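Local coordinates for protein WZI (Escherichia coli, PDB 2YNK) that is an outer-membrane beta-barrel lectin that binds carbohydrate and underpins assembly of the group 1 capsule on the cell surface, at residues Q150-G155 and L160-A165; D350-Y353 and P358-D361. All coordinates share one frame; numbering follows the deposited sequence.

Contact 1. Residues Q150-G155 and L160-A165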
loop_
_atom_site.group_PDB
_atom_site.type_symbol
_atom_site.label_atom_id
_atom_site.label_comp_id
_atom_site.label_asym_id
_atom_site.label_seq_id
_atom_site.Cartn_x
_atom_site.Cartn_y
_atom_site.Cartn_z
ATOM N N GLN A 150 3.888 1.777 4.488
ATOM C CA GLN A 150 3.108 2.865 3.894
ATOM C C GLN A 150 2.481 2.426 2.578
ATOM O O GLN A 150 2.788 1.337 2.049
ATOM C CB GLN A 150 4.001 4.078 3.627
ATOM C CG GLN A 150 4.525 4.783 4.864
ATOM C CD GLN A 150 5.856 5.469 4.610
ATOM O OE1 GLN A 150 6.865 4.817 4.298
ATOM N NE2 GLN A 150 5.873 6.788 4.759
ATOM N N TRP A 151 1.594 3.282 2.069
ATOM C CA TRP A 151 1.150 3.201 0.684
ATOM C C TRP A 151 0.891 4.569 0.173
ATOM O O TRP A 151 0.073 5.297 0.742
ATOM C CB TRP A 151 -0.102 2.371 0.560
ATOM C CG TRP A 151 -0.522 2.081 -0.854
ATOM C CD1 TRP A 151 -1.336 2.852 -1.675
ATOM C CD2 TRP A 151 -0.187 0.901 -1.653
ATOM N NE1 TRP A 151 -1.522 2.246 -2.893
ATOM C CE2 TRP A 151 -0.854 1.070 -2.941
ATOM C CE3 TRP A 151 0.574 -0.240 -1.434
ATOM C CZ2 TRP A 151 -0.751 0.124 -3.947
ATOM C CZ3 TRP A 151 0.661 -1.189 -2.456
ATOM C CH2 TRP A 151 0.011 -1.010 -3.675
ATOM N N TRP A 152 1.584 4.938 -0.904
ATOM C CA TRP A 152 1.442 6.271 -1.496
ATOM C C TRP A 152 0.803 6.235 -2.864
ATOM O O TRP A 152 1.462 5.940 -3.872
ATOM C CB TRP A 152 2.796 6.954 -1.557
ATOM C CG TRP A 152 3.247 7.502 -0.231
ATOM C CD1 TRP A 152 2.700 7.270 1.030
ATOM C CD2 TRP A 152 4.393 8.372 0.013
ATOM N NE1 TRP A 152 3.404 7.934 1.995
ATOM C CE2 TRP A 152 4.419 8.621 1.452
ATOM C CE3 TRP A 152 5.364 8.945 -0.786
ATOM C CZ2 TRP A 152 5.371 9.420 2.034
ATOM C CZ3 TRP A 152 6.322 9.755 -0.192
ATOM C CH2 TRP A 152 6.327 9.985 1.186
ATOM N N GLY A 153 -0.500 6.536 -2.901
ATOM C CA GLY A 153 -1.214 6.707 -4.156
ATOM C C GLY A 153 -2.474 5.881 -4.270
ATOM O O GLY A 153 -2.770 5.073 -3.400
ATOM N N PRO A 154 -3.217 6.070 -5.366
ATOM C CA PRO A 154 -4.539 5.492 -5.532
ATOM C C PRO A 154 -4.555 4.111 -6.162
ATOM O O PRO A 154 -5.628 3.521 -6.320
ATOM C CB PRO A 154 -5.218 6.487 -6.463
ATOM C CG PRO A 154 -4.106 6.974 -7.327
ATOM C CD PRO A 154 -2.846 6.914 -6.515
ATOM N N GLY A 155 -3.387 3.588 -6.508
ATOM C CA GLY A 155 -3.313 2.308 -7.181
ATOM C C GLY A 155 -3.656 1.178 -6.247
ATOM O O GLY A 155 -3.504 1.306 -5.029
ATOM N N LEU A 160 4.035 3.588 -7.402
ATOM C CA LEU A 160 5.258 3.783 -8.172
ATOM C C LEU A 160 6.381 4.404 -7.350
ATOM O O LEU A 160 7.528 4.457 -7.821
ATOM C CB LEU A 160 5.002 4.680 -9.385
ATOM C CG LEU A 160 3.981 4.217 -10.423
ATOM C CD1 LEU A 160 3.774 5.329 -11.450
ATOM C CD2 LEU A 160 4.404 2.920 -11.095
ATOM N N ILE A 161 6.068 4.867 -6.138
ATOM C CA ILE A 161 7.030 5.634 -5.339
ATOM C C ILE A 161 7.279 5.079 -3.943
ATOM O O ILE A 161 8.417 5.032 -3.506
ATOM C CB ILE A 161 6.603 7.112 -5.221
ATOM C CG1 ILE A 161 7.714 7.926 -4.542
ATOM C CG2 ILE A 161 5.266 7.235 -4.490
ATOM C CD1 ILE A 161 7.754 9.385 -4.947
ATOM N N ARG A 162 6.221 4.700 -3.233
ATOM C CA ARG A 162 6.362 4.050 -1.940
ATOM C C ARG A 162 5.223 3.077 -1.724
ATOM O O ARG A 162 4.098 3.468 -1.392
ATOM C CB ARG A 162 6.430 5.057 -0.792
ATOM C CG ARG A 162 7.819 5.655 -0.570
ATOM C CD ARG A 162 8.856 4.648 -0.066
ATOM N NE ARG A 162 8.482 4.074 1.228
ATOM C CZ ARG A 162 7.960 2.863 1.410
ATOM N NH1 ARG A 162 7.752 2.022 0.389
ATOM N NH2 ARG A 162 7.634 2.482 2.642
ATOM N N GLY A 163 5.539 1.801 -1.918
ATOM C CA GLY A 163 4.593 0.737 -1.721
ATOM C C GLY A 163 4.958 -0.176 -0.570
ATOM O O GLY A 163 5.575 0.232 0.415
ATOM N N ASP A 164 4.643 -1.446 -0.789
ATOM C CA ASP A 164 4.311 -2.417 0.227
ATOM C C ASP A 164 5.055 -3.722 0.051
ATOM O O ASP A 164 4.835 -4.647 0.828
ATOM C CB ASP A 164 2.849 -2.757 -0.039
ATOM C CG ASP A 164 2.081 -3.045 1.183
ATOM O OD1 ASP A 164 2.463 -2.562 2.267
ATOM O OD2 ASP A 164 1.061 -3.734 1.038
ATOM N N ALA A 165 5.909 -3.792 -0.980
ATOM C CA ALA A 165 6.379 -5.040 -1.565
ATOM C C ALA A 165 7.816 -5.311 -1.149
ATOM O O ALA A 165 8.711 -5.469 -1.991
ATOM C CB ALA A 165 6.275 -4.941 -3.081
#

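Contact 2. Residues D350-Y353 and P358-D361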
loop_
_atom_site.group_PDB
_atom_site.type_symbol
_atom_site.label_atom_id
_atom_site.label_comp_id
_atom_site.label_asym_id
_atom_site.label_seq_id
_atom_site.Cartn_x
_atom_site.Cartn_y
_atom_site.Cartn_z
ATOM N N ASP A 350 22.609 -0.450 -5.293
ATOM C CA ASP A 350 21.606 -1.507 -5.106
ATOM C C ASP A 350 20.235 -1.039 -5.624
ATOM O O ASP A 350 19.271 -1.803 -5.601
ATOM C CB ASP A 350 21.464 -1.879 -3.625
ATOM C CG ASP A 350 22.567 -2.799 -3.099
ATOM O OD1 ASP A 350 23.540 -3.137 -3.817
ATOM O OD2 ASP A 350 22.427 -3.187 -1.910
ATOM N N GLY A 351 20.134 0.220 -6.048
ATOM C CA GLY A 351 18.916 0.728 -6.659
ATOM C C GLY A 351 17.889 1.078 -5.610
ATOM O O GLY A 351 18.205 1.111 -4.428
ATOM N N TYR A 352 16.659 1.336 -6.053
ATOM C CA TYR A 352 15.542 1.713 -5.172
ATOM C C TYR A 352 14.863 0.424 -4.671
ATOM O O TYR A 352 13.694 0.146 -4.978
ATOM C CB TYR A 352 14.577 2.627 -5.934
ATOM C CG TYR A 352 13.528 3.330 -5.083
ATOM C CD1 TYR A 352 13.899 4.203 -4.065
ATOM C CD2 TYR A 352 12.166 3.144 -5.322
ATOM C CE1 TYR A 352 12.952 4.848 -3.287
ATOM C CE2 TYR A 352 11.209 3.787 -4.554
ATOM C CZ TYR A 352 11.606 4.637 -3.537
ATOM O OH TYR A 352 10.670 5.282 -2.765
ATOM N N TYR A 353 15.647 -0.373 -3.931
ATOM C CA TYR A 353 15.244 -1.686 -3.422
ATOM C C TYR A 353 15.860 -1.933 -2.050
ATOM O O TYR A 353 17.033 -1.628 -1.838
ATOM C CB TYR A 353 15.754 -2.814 -4.319
ATOM C CG TYR A 353 15.272 -2.798 -5.740
ATOM C CD1 TYR A 353 15.826 -1.931 -6.665
ATOM C CD2 TYR A 353 14.304 -3.682 -6.175
ATOM C CE1 TYR A 353 15.413 -1.920 -7.987
ATOM C CE2 TYR A 353 13.877 -3.685 -7.495
ATOM C CZ TYR A 353 14.441 -2.799 -8.399
ATOM O OH TYR A 353 14.028 -2.771 -9.710
ATOM N N PRO A 358 11.571 -4.174 -4.181
ATOM C CA PRO A 358 11.348 -2.782 -4.527
ATOM C C PRO A 358 10.584 -2.000 -3.452
ATOM O O PRO A 358 9.643 -2.520 -2.878
ATOM C CB PRO A 358 10.508 -2.876 -5.804
ATOM C CG PRO A 358 9.809 -4.177 -5.693
ATOM C CD PRO A 358 10.819 -5.080 -5.069
ATOM N N LEU A 359 11.050 -0.782 -3.189
ATOM C CA LEU A 359 10.368 0.199 -2.370
ATOM C C LEU A 359 9.229 0.872 -3.164
ATOM O O LEU A 359 8.384 1.560 -2.599
ATOM C CB LEU A 359 11.359 1.276 -1.905
ATOM C CG LEU A 359 12.071 1.111 -0.566
ATOM C CD1 LEU A 359 12.988 -0.100 -0.575
ATOM C CD2 LEU A 359 12.855 2.377 -0.255
ATOM N N GLY A 360 9.243 0.691 -4.480
ATOM C CA GLY A 360 8.213 1.223 -5.347
ATOM C C GLY A 360 7.277 0.113 -5.737
ATOM O O GLY A 360 6.774 -0.592 -4.874
ATOM N N ASP A 361 7.054 -0.051 -7.036
ATOM C CA ASP A 361 6.058 -0.998 -7.538
ATOM C C ASP A 361 6.511 -2.450 -7.383
ATOM O O ASP A 361 7.686 -2.760 -7.535
ATOM C CB ASP A 361 5.754 -0.699 -9.015
ATOM C CG ASP A 361 4.444 -1.321 -9.494
ATOM O OD1 ASP A 361 3.735 -2.002 -8.703
ATOM O OD2 ASP A 361 4.129 -1.116 -10.684
#

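Contact 1. Residues Q150-G155 and L160-A165
R162 runs its side chain from the face of W152 to the amide of Q150. CB lies 3.7 Å above one face of the W152 indole, offset toward the rim, and CG stays over the same face, 4.1 Å from W152 CE3. The chain then bends at chi2 (-67°) and chi3, as a flexible arginine can. CD packs by the Y352 side chain, and NE comes 3.5 Å from Q150 OE1. NH2 donates to Q150 OE1 at 3.0 Å in a bent bond (139°), the oxygen tilted out of the guanidinium plane and the two planes 68° apart, while NH1 donates to G163 O (2.8 Å) and to L359 O. Glutamine suits this place because its NE2 can donate in turn, to Q196 and S198; Q196 OE1 also takes the W152 indole N-H. W152 N donates to R162 O at 3.0 Å. I161 CG2 packs on W152 CB, and D164 CB abuts the W151 ring edge 3.6 Å from CZ3, its carboxylate turned to G87 N. Buried inside the barrel, W152, I161 and R162 rest on I233 of strand 226-236, I161 also reaches strands 268-278 and 287-295, and W151 pairs with W30 in a two-stranded sheet.

Contact 2. Residues D350-Y353 and P358-D361
Y353 and P358 face each other as an antiparallel, non-hydrogen-bonded pair with their CA atoms 4.2 Å apart, and just beyond them L359 N donates to Y352 O in a long, weak but nearly straight bond (3.3 Å, 166°). Proline suits the P358 position, since a non-hydrogen-bonded site makes no demand on its N for a bond to the opposite residue. The Y353 ring lies obliquely to P358, CD2 coming nearest at 3.4 Å from P358 N and CE2 making the apolar contact, 3.9 Å from P358 CB; its hydroxyl goes on to G365 N. The strands 353-354 and 357-358 thus form a very short beta hairpin within the long excursion between barrel strands 322-331 and 368-377. Ahead of it, Y352 is the centre of an inverse gamma turn, in which Y353 N makes a weak bond to G351 O. G351 has positive phi, which glycine tolerates readily. The Y352 ring swings over to L359 with CG anti to its own backbone nitrogen (chi1 -168°). L359 CB sits over the ring face in a CH-pi contact, 3.8 Å from the Y352 centroid and 18° off the normal. CD2 approaches Y352 CE1, whereas CD1 lies 3.7 Å from Y353 C. G360 N comes 3.7 Å from Y352 CE2, obliquely to the ring, and R162 packs against the Y352 side chain, whose hydroxyl lies near I161 O.

In the fold
Contact 1 closes before contact 2 opens along the chain, yet their centres are only 12 Å apart. Each belongs to an excursion between barrel strands: contact 1 to that between 141-145 and 170-176, contact 2 to that between 322-331 and 368-377. Although these strands are well separated in the order of the 18-stranded antiparallel barrel, the two excursions meet inside it. G163 N probably bonds to L359 O, which also accepts from R162 NH1, and the Y352 hydroxyl is probably bonded to I161 O, though modelled too close for certainty. Contact 1 is about 5 Å from the chain centre and contact 2 about 14 Å, centre to centre; the joined loops probably help fill the barrel interior.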